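Local coordinates for protein dally-like, isoform A (PDB 6XTZ) that probably acts as a GPI-anchored cell-surface heparan sulfate proteoglycan of the glypican family, binding Wnt proteins and shielding their lipid moiety, and also binding Hedgehog-family ligands, at residues V220-M233 against Y250-Q262. The protein carries 5 engineered substitutions. Numbering follows the deposited sequence.
Sequences VRLNADCTGALTKM and YCVNVIKGCLHYQ
Cys226 and Cys258 join helix 224-233 to helix 250-258 of the glypican core as a disulfide-linked antiparallel helix pair; the axes approach to 9.3 Å at 167°. Cys226 SG and Cys258 SG are 2.0 Å apart, with chi3 92°, near the unstrained right angle. Beside the bridge Leu230 CD1 meets Ile255 CD1 at 3.6 Å, while Val254 CG1 lies 3.5 Å from Ala229 O and also touches Leu230 CA. Farther along, Met233 is a knob among Tyr250, Cys251, Val254 and Ile255: its CG sits over one face of the Tyr250 ring, 3.8 Å from the centroid, and bends at chi2 (-90°) and chi3 put SD 3.7 Å from Cys251 CB. Met233 SD also stands above the Tyr250 face, 5.4 Å from the centroid, a long Met-aromatic contact. At the other end Val220 CG1 lies 3.6 Å from the centroid of the Tyr261 ring, a CH-pi contact, with Gln262 CG on the opposite face. A serine replacing Tyr261 would probably leave Val220 CG1 without its aromatic floor and open a gap between it and Gln262 CG. Outward from this layer, a second disulfide ties Cys251 to Cys468, Leu222 and Leu230 pack on helix 51-110, and Asn223 caps helix 224-233 through OD1, which accepts from Cys226 N. No direct hydrogen bond crosses between the segments; waters do so instead, one accepting from Asn223 N and donating to Cys258 O, the other linked to Tyr250 OH and donating to Ala229 O.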
ATOM      1  N   VAL A 220       8.234  -8.283 -14.280  1.00 48.20           N
ATOM      2  CA  VAL A 220       9.568  -7.825 -14.652  1.00 45.37           C
ATOM      3  C   VAL A 220      10.537  -8.994 -14.526  1.00 48.62           C
ATOM      4  O   VAL A 220      10.762  -9.512 -13.427  1.00 53.89           O
ATOM      5  CB  VAL A 220      10.014  -6.643 -13.780  1.00 39.55           C
ATOM      6  CG1 VAL A 220      11.320  -6.063 -14.303  1.00 36.13           C
ATOM      7  CG2 VAL A 220       8.930  -5.576 -13.739  1.00 44.05           C
ATOM      8  N   ARG A 221      11.115  -9.403 -15.651  1.00 49.86           N
ATOM      9  CA  ARG A 221      12.069 -10.498 -15.677  1.00 47.21           C
ATOM     10  C   ARG A 221      13.480  -9.988 -15.414  1.00 42.97           C
ATOM     11  O   ARG A 221      13.812  -8.837 -15.709  1.00 41.59           O
ATOM     12  CB  ARG A 221      12.027 -11.222 -17.024  1.00 55.54           C
ATOM     13  CG  ARG A 221      10.678 -11.824 -17.373  1.00 70.80           C
ATOM     14  CD  ARG A 221      10.705 -12.460 -18.754  1.00 91.11           C
ATOM     15  NE  ARG A 221       9.432 -13.083 -19.101  1.00107.62           N
ATOM     16  CZ  ARG A 221       8.433 -12.453 -19.711  1.00117.27           C
ATOM     17  NH1 ARG A 221       7.309 -13.101 -19.988  1.00120.05           N
ATOM     18  NH2 ARG A 221       8.556 -11.176 -20.043  1.00120.10           N
ATOM     19  N   LEU A 222      14.309 -10.860 -14.851  1.00 45.03           N
ATOM     20  CA  LEU A 222      15.718 -10.540 -14.676  1.00 46.08           C
ATOM     21  C   LEU A 222      16.401 -10.429 -16.035  1.00 45.86           C
ATOM     22  O   LEU A 222      16.027 -11.103 -16.998  1.00 50.39           O
ATOM     23  CB  LEU A 222      16.402 -11.608 -13.824  1.00 40.11           C
ATOM     24  CG  LEU A 222      15.789 -11.825 -12.440  1.00 41.97           C
ATOM     25  CD1 LEU A 222      16.523 -12.925 -11.686  1.00 43.55           C
ATOM     26  CD2 LEU A 222      15.799 -10.533 -11.645  1.00 36.82           C
ATOM     27  N   ASN A 223      17.402  -9.558 -16.114  1.00 44.26           N
ATOM     28  CA  ASN A 223      18.120  -9.329 -17.358  1.00 49.08           C
ATOM     29  C   ASN A 223      19.397 -10.165 -17.406  1.00 51.90           C
ATOM     30  O   ASN A 223      19.797 -10.800 -16.428  1.00 49.06           O
ATOM     31  CB  ASN A 223      18.436  -7.838 -17.538  1.00 50.76           C
ATOM     32  CG  ASN A 223      19.195  -7.247 -16.363  1.00 50.22           C
ATOM     33  OD1 ASN A 223      20.078  -7.882 -15.785  1.00 53.16           O
ATOM     34  ND2 ASN A 223      18.852  -6.016 -16.005  1.00 52.14           N
ATOM     35  N   ALA A 224      20.041 -10.149 -18.576  1.00 53.91           N
ATOM     36  CA  ALA A 224      21.247 -10.947 -18.779  1.00 47.45           C
ATOM     37  C   ALA A 224      22.383 -10.506 -17.866  1.00 47.93           C
ATOM     38  O   ALA A 224      23.178 -11.344 -17.423  1.00 45.13           O
ATOM     39  CB  ALA A 224      21.682 -10.874 -20.241  1.00 49.11           C
ATOM     40  N   ASP A 225      22.479  -9.207 -17.569  1.00 52.67           N
ATOM     41  CA  ASP A 225      23.534  -8.739 -16.677  1.00 48.90           C
ATOM     42  C   ASP A 225      23.380  -9.317 -15.277  1.00 47.52           C
ATOM     43  O   ASP A 225      24.379  -9.519 -14.576  1.00 47.60           O
ATOM     44  CB  ASP A 225      23.548  -7.211 -16.620  1.00 53.91           C
ATOM     45  CG  ASP A 225      24.040  -6.585 -17.912  1.00 65.69           C
ATOM     46  OD1 ASP A 225      24.373  -7.337 -18.854  1.00 72.36           O
ATOM     47  OD2 ASP A 225      24.099  -5.341 -17.987  1.00 71.53           O
ATOM     48  N   CYS A 226      22.143  -9.591 -14.853  1.00 47.34           N
ATOM     49  CA  CYS A 226      21.935 -10.207 -13.547  1.00 49.42           C
ATOM     50  C   CYS A 226      22.429 -11.646 -13.531  1.00 48.56           C
ATOM     51  O   CYS A 226      23.017 -12.093 -12.540  1.00 46.28           O
ATOM     52  CB  CYS A 226      20.456 -10.152 -13.162  1.00 48.60           C
ATOM     53  SG  CYS A 226      20.005 -11.326 -11.861  1.00 44.99           S
ATOM     54  N   THR A 227      22.188 -12.387 -14.615  1.00 52.30           N
ATOM     55  CA  THR A 227      22.607 -13.784 -14.668  1.00 52.59           C
ATOM     56  C   THR A 227      24.111 -13.919 -14.467  1.00 47.93           C
ATOM     57  O   THR A 227      24.566 -14.795 -13.724  1.00 46.02           O
ATOM     58  CB  THR A 227      22.191 -14.407 -16.001  1.00 51.15           C
ATOM     59  OG1 THR A 227      20.784 -14.220 -16.198  1.00 51.69           O
ATOM     60  CG2 THR A 227      22.504 -15.897 -16.014  1.00 44.49           C
ATOM     61  N   GLY A 228      24.897 -13.046 -15.100  1.00 46.85           N
ATOM     62  CA  GLY A 228      26.343 -13.140 -14.974  1.00 44.36           C
ATOM     63  C   GLY A 228      26.824 -12.931 -13.551  1.00 46.96           C
ATOM     64  O   GLY A 228      27.597 -13.732 -13.017  1.00 50.27           O
ATOM     65  N   ALA A 229      26.371 -11.848 -12.914  1.00 46.11           N
ATOM     66  CA  ALA A 229      26.795 -11.561 -11.548  1.00 42.96           C
ATOM     67  C   ALA A 229      26.266 -12.594 -10.563  1.00 43.02           C
ATOM     68  O   ALA A 229      26.921 -12.883  -9.556  1.00 44.64           O
ATOM     69  CB  ALA A 229      26.340 -10.161 -11.139  1.00 42.65           C
ATOM     70  N   LEU A 230      25.090 -13.163 -10.839  1.00 44.53           N
ATOM     71  CA  LEU A 230      24.491 -14.126  -9.922  1.00 46.17           C
ATOM     72  C   LEU A 230      25.284 -15.427  -9.886  1.00 46.39           C
ATOM     73  O   LEU A 230      25.477 -16.015  -8.815  1.00 48.94           O
ATOM     74  CB  LEU A 230      23.041 -14.386 -10.329  1.00 49.04           C
ATOM     75  CG  LEU A 230      22.110 -15.070  -9.331  1.00 46.25           C
ATOM     76  CD1 LEU A 230      21.990 -14.235  -8.069  1.00 40.77           C
ATOM     77  CD2 LEU A 230      20.745 -15.285  -9.963  1.00 44.46           C
ATOM     78  N   THR A 231      25.755 -15.889 -11.043  1.00 50.59           N
ATOM     79  CA  THR A 231      26.487 -17.150 -11.096  1.00 47.92           C
ATOM     80  C   THR A 231      27.904 -17.002 -10.560  1.00 44.81           C
ATOM     81  O   THR A 231      28.413 -17.911  -9.893  1.00 43.65           O
ATOM     82  CB  THR A 231      26.516 -17.671 -12.528  1.00 52.67           C
ATOM     83  OG1 THR A 231      27.263 -16.764 -13.343  1.00 70.89           O
ATOM     84  CG2 THR A 231      25.115 -17.757 -13.061  1.00 40.74           C
ATOM     85  N   LYS A 232      28.556 -15.872 -10.846  1.00 48.06           N
ATOM     86  CA  LYS A 232      29.871 -15.614 -10.269  1.00 48.95           C
ATOM     87  C   LYS A 232      29.811 -15.591  -8.749  1.00 47.88           C
ATOM     88  O   LYS A 232      30.766 -16.003  -8.081  1.00 46.49           O
ATOM     89  CB  LYS A 232      30.430 -14.295 -10.806  1.00 52.05           C
ATOM     90  CG  LYS A 232      31.856 -13.992 -10.371  1.00 57.54           C
ATOM     91  CD  LYS A 232      32.317 -12.645 -10.905  1.00 63.76           C
ATOM     92  CE  LYS A 232      33.723 -12.315 -10.440  1.00 69.01           C
ATOM     93  NZ  LYS A 232      34.173 -10.982 -10.928  1.00 73.00           N
ATOM     94  N   MET A 233      28.689 -15.137  -8.187  1.00 45.94           N
ATOM     95  CA  MET A 233      28.550 -15.062  -6.740  1.00 42.98           C
ATOM     96  C   MET A 233      28.234 -16.426  -6.139  1.00 43.38           C
ATOM     97  O   MET A 233      28.842 -16.826  -5.141  1.00 44.42           O
ATOM     98  CB  MET A 233      27.463 -14.046  -6.374  1.00 43.27           C
ATOM     99  CG  MET A 233      27.246 -13.840  -4.881  1.00 39.53           C
ATOM    100  SD  MET A 233      26.022 -14.952  -4.165  1.00 50.02           S
ATOM    101  CE  MET A 233      24.589 -14.585  -5.177  1.00 45.06           C
ATOM    102  N   TYR A 250      28.694  -9.607  -0.197  1.00 43.18           N
ATOM    103  CA  TYR A 250      28.853  -9.887  -1.619  1.00 45.01           C
ATOM    104  C   TYR A 250      27.544 -10.384  -2.223  1.00 46.63           C
ATOM    105  O   TYR A 250      27.118  -9.912  -3.283  1.00 46.40           O
ATOM    106  CB  TYR A 250      29.981 -10.902  -1.820  1.00 44.36           C
ATOM    107  CG  TYR A 250      30.189 -11.355  -3.249  1.00 43.77           C
ATOM    108  CD1 TYR A 250      30.054 -10.470  -4.313  1.00 44.50           C
ATOM    109  CD2 TYR A 250      30.546 -12.668  -3.531  1.00 43.49           C
ATOM    110  CE1 TYR A 250      30.246 -10.888  -5.617  1.00 44.03           C
ATOM    111  CE2 TYR A 250      30.746 -13.091  -4.829  1.00 41.55           C
ATOM    112  CZ  TYR A 250      30.595 -12.199  -5.869  1.00 46.85           C
ATOM    113  OH  TYR A 250      30.790 -12.617  -7.165  1.00 53.01           O
ATOM    114  N   CYS A 251      26.885 -11.331  -1.549  1.00 43.31           N
ATOM    115  CA  CYS A 251      25.592 -11.814  -2.025  1.00 39.56           C
ATOM    116  C   CYS A 251      24.560 -10.693  -2.059  1.00 47.94           C
ATOM    117  O   CYS A 251      23.804 -10.568  -3.030  1.00 49.39           O
ATOM    118  CB  CYS A 251      25.103 -12.964  -1.143  1.00 40.02           C
ATOM    119  SG  CYS A 251      23.481 -13.626  -1.598  1.00 46.50           S
ATOM    120  N   VAL A 252      24.510  -9.869  -1.008  1.00 44.80           N
ATOM    121  CA  VAL A 252      23.505  -8.810  -0.943  1.00 46.24           C
ATOM    122  C   VAL A 252      23.692  -7.820  -2.088  1.00 47.12           C
ATOM    123  O   VAL A 252      22.719  -7.387  -2.717  1.00 50.54           O
ATOM    124  CB  VAL A 252      23.549  -8.105   0.427  1.00 48.31           C
ATOM    125  CG1 VAL A 252      22.659  -6.871   0.420  1.00 42.51           C
ATOM    126  CG2 VAL A 252      23.118  -9.062   1.528  1.00 46.64           C
ATOM    127  N   ASN A 253      24.942  -7.456  -2.382  1.00 44.85           N
ATOM    128  CA  ASN A 253      25.200  -6.518  -3.470  1.00 45.67           C
ATOM    129  C   ASN A 253      24.774  -7.086  -4.817  1.00 46.40           C
ATOM    130  O   ASN A 253      24.313  -6.338  -5.686  1.00 51.96           O
ATOM    131  CB  ASN A 253      26.680  -6.140  -3.500  1.00 47.08           C
ATOM    132  CG  ASN A 253      27.049  -5.155  -2.413  1.00 52.45           C
ATOM    133  OD1 ASN A 253      26.225  -4.345  -1.991  1.00 61.03           O
ATOM    134  ND2 ASN A 253      28.294  -5.216  -1.956  1.00 49.84           N
ATOM    135  N   VAL A 254      24.916  -8.397  -5.010  1.00 41.59           N
ATOM    136  CA  VAL A 254      24.530  -9.004  -6.280  1.00 43.69           C
ATOM    137  C   VAL A 254      23.013  -9.010  -6.428  1.00 43.27           C
ATOM    138  O   VAL A 254      22.474  -8.621  -7.472  1.00 43.02           O
ATOM    139  CB  VAL A 254      25.118 -10.422  -6.401  1.00 42.35           C
ATOM    140  CG1 VAL A 254      24.597 -11.110  -7.654  1.00 42.21           C
ATOM    141  CG2 VAL A 254      26.637 -10.358  -6.422  1.00 37.98           C
ATOM    142  N   ILE A 255      22.301  -9.445  -5.386  1.00 41.44           N
ATOM    143  CA  ILE A 255      20.843  -9.478  -5.459  1.00 44.32           C
ATOM    144  C   ILE A 255      20.282  -8.066  -5.582  1.00 44.71           C
ATOM    145  O   ILE A 255      19.301  -7.836  -6.298  1.00 46.23           O
ATOM    146  CB  ILE A 255      20.254 -10.218  -4.245  1.00 42.90           C
ATOM    147  CG1 ILE A 255      20.962 -11.558  -4.041  1.00 41.87           C
ATOM    148  CG2 ILE A 255      18.764 -10.449  -4.444  1.00 43.43           C
ATOM    149  CD1 ILE A 255      20.759 -12.534  -5.173  1.00 38.83           C
ATOM    150  N   LYS A 256      20.895  -7.098  -4.893  1.00 42.50           N
ATOM    151  CA  LYS A 256      20.463  -5.709  -5.030  1.00 47.76           C
ATOM    152  C   LYS A 256      20.576  -5.238  -6.475  1.00 50.17           C
ATOM    153  O   LYS A 256      19.718  -4.492  -6.961  1.00 53.78           O
ATOM    154  CB  LYS A 256      21.279  -4.800  -4.110  1.00 45.79           C
ATOM    155  CG  LYS A 256      20.789  -4.760  -2.673  1.00 48.94           C
ATOM    156  CD  LYS A 256      21.420  -3.602  -1.916  1.00 57.32           C
ATOM    157  CE  LYS A 256      20.748  -3.385  -0.570  1.00 62.17           C
ATOM    158  NZ  LYS A 256      21.220  -2.133   0.081  1.00 65.99           N
ATOM    159  N   GLY A 257      21.626  -5.665  -7.178  1.00 42.89           N
ATOM    160  CA  GLY A 257      21.759  -5.296  -8.577  1.00 39.13           C
ATOM    161  C   GLY A 257      20.766  -6.018  -9.465  1.00 36.79           C
ATOM    162  O   GLY A 257      20.188  -5.421 -10.378  1.00 39.75           O
ATOM    163  N   CYS A 258      20.559  -7.314  -9.216  1.00 38.73           N
ATOM    164  CA  CYS A 258      19.542  -8.057  -9.952  1.00 43.54           C
ATOM    165  C   CYS A 258      18.166  -7.427  -9.781  1.00 39.65           C
ATOM    166  O   CYS A 258      17.376  -7.370 -10.731  1.00 38.88           O
ATOM    167  CB  CYS A 258      19.522  -9.515  -9.492  1.00 43.76           C
ATOM    168  SG  CYS A 258      20.838 -10.549 -10.180  1.00 45.56           S
ATOM    169  N   LEU A 259      17.864  -6.938  -8.578  1.00 42.62           N
ATOM    170  CA  LEU A 259      16.572  -6.336  -8.270  1.00 43.04           C
ATOM    171  C   LEU A 259      16.644  -4.814  -8.208  1.00 44.35           C
ATOM    172  O   LEU A 259      15.824  -4.182  -7.535  1.00 44.22           O
ATOM    173  CB  LEU A 259      16.032  -6.894  -6.955  1.00 40.99           C
ATOM    174  CG  LEU A 259      16.021  -8.417  -6.807  1.00 38.77           C
ATOM    175  CD1 LEU A 259      15.423  -8.811  -5.462  1.00 37.86           C
ATOM    176  CD2 LEU A 259      15.257  -9.068  -7.950  1.00 36.01           C
ATOM    177  N   HIS A 260      17.611  -4.209  -8.902  1.00 45.43           N
ATOM    178  CA  HIS A 260      17.785  -2.762  -8.816  1.00 44.43           C
ATOM    179  C   HIS A 260      16.653  -1.997  -9.486  1.00 41.25           C
ATOM    180  O   HIS A 260      16.465  -0.814  -9.187  1.00 43.66           O
ATOM    181  CB  HIS A 260      19.123  -2.348  -9.430  1.00 45.46           C
ATOM    182  CG  HIS A 260      19.476  -0.914  -9.184  1.00 47.79           C
ATOM    183  ND1 HIS A 260      19.618  -0.391  -7.917  1.00 48.35           N
ATOM    184  CD2 HIS A 260      19.704   0.108 -10.041  1.00 48.91           C
ATOM    185  CE1 HIS A 260      19.925   0.891  -8.005  1.00 48.73           C
ATOM    186  NE2 HIS A 260      19.982   1.219  -9.282  1.00 48.96           N
ATOM    187  N   TYR A 261      15.893  -2.639 -10.376  1.00 41.91           N
ATOM    188  CA  TYR A 261      14.736  -1.984 -10.970  1.00 41.37           C
ATOM    189  C   TYR A 261      13.668  -1.642  -9.939  1.00 44.45           C
ATOM    190  O   TYR A 261      12.719  -0.921 -10.269  1.00 43.33           O
ATOM    191  CB  TYR A 261      14.137  -2.865 -12.071  1.00 39.60           C
ATOM    192  CG  TYR A 261      13.571  -4.183 -11.588  1.00 44.19           C
ATOM    193  CD1 TYR A 261      14.373  -5.313 -11.487  1.00 43.59           C
ATOM    194  CD2 TYR A 261      12.229  -4.302 -11.248  1.00 45.85           C
ATOM    195  CE1 TYR A 261      13.857  -6.521 -11.049  1.00 39.01           C
ATOM    196  CE2 TYR A 261      11.705  -5.504 -10.811  1.00 46.67           C
ATOM    197  CZ  TYR A 261      12.522  -6.609 -10.712  1.00 46.96           C
ATOM    198  OH  TYR A 261      11.998  -7.804 -10.278  1.00 52.16           O
ATOM    199  N   GLN A 262      13.801  -2.135  -8.709  1.00 44.36           N
ATOM    200  CA  GLN A 262      12.872  -1.858  -7.626  1.00 43.33           C
ATOM    201  C   GLN A 262      13.346  -0.728  -6.719  1.00 45.09           C
ATOM    202  O   GLN A 262      12.779  -0.543  -5.638  1.00 52.22           O
ATOM    203  CB  GLN A 262      12.649  -3.121  -6.793  1.00 38.45           C
ATOM    204  CG  GLN A 262      12.144  -4.311  -7.580  1.00 37.58           C
ATOM    205  CD  GLN A 262      12.182  -5.595  -6.776  1.00 39.80           C
ATOM    206  OE1 GLN A 262      12.744  -5.641  -5.684  1.00 43.59           O
ATOM    207  NE2 GLN A 262      11.586  -6.648  -7.316  1.00 40.78           N
TER
HETATM  208  O   HOH W   1      17.897  -7.764 -13.479  1.00 40.64           O
HETATM  209  O   HOH W   2      29.322 -11.406  -9.212  1.00 49.23           O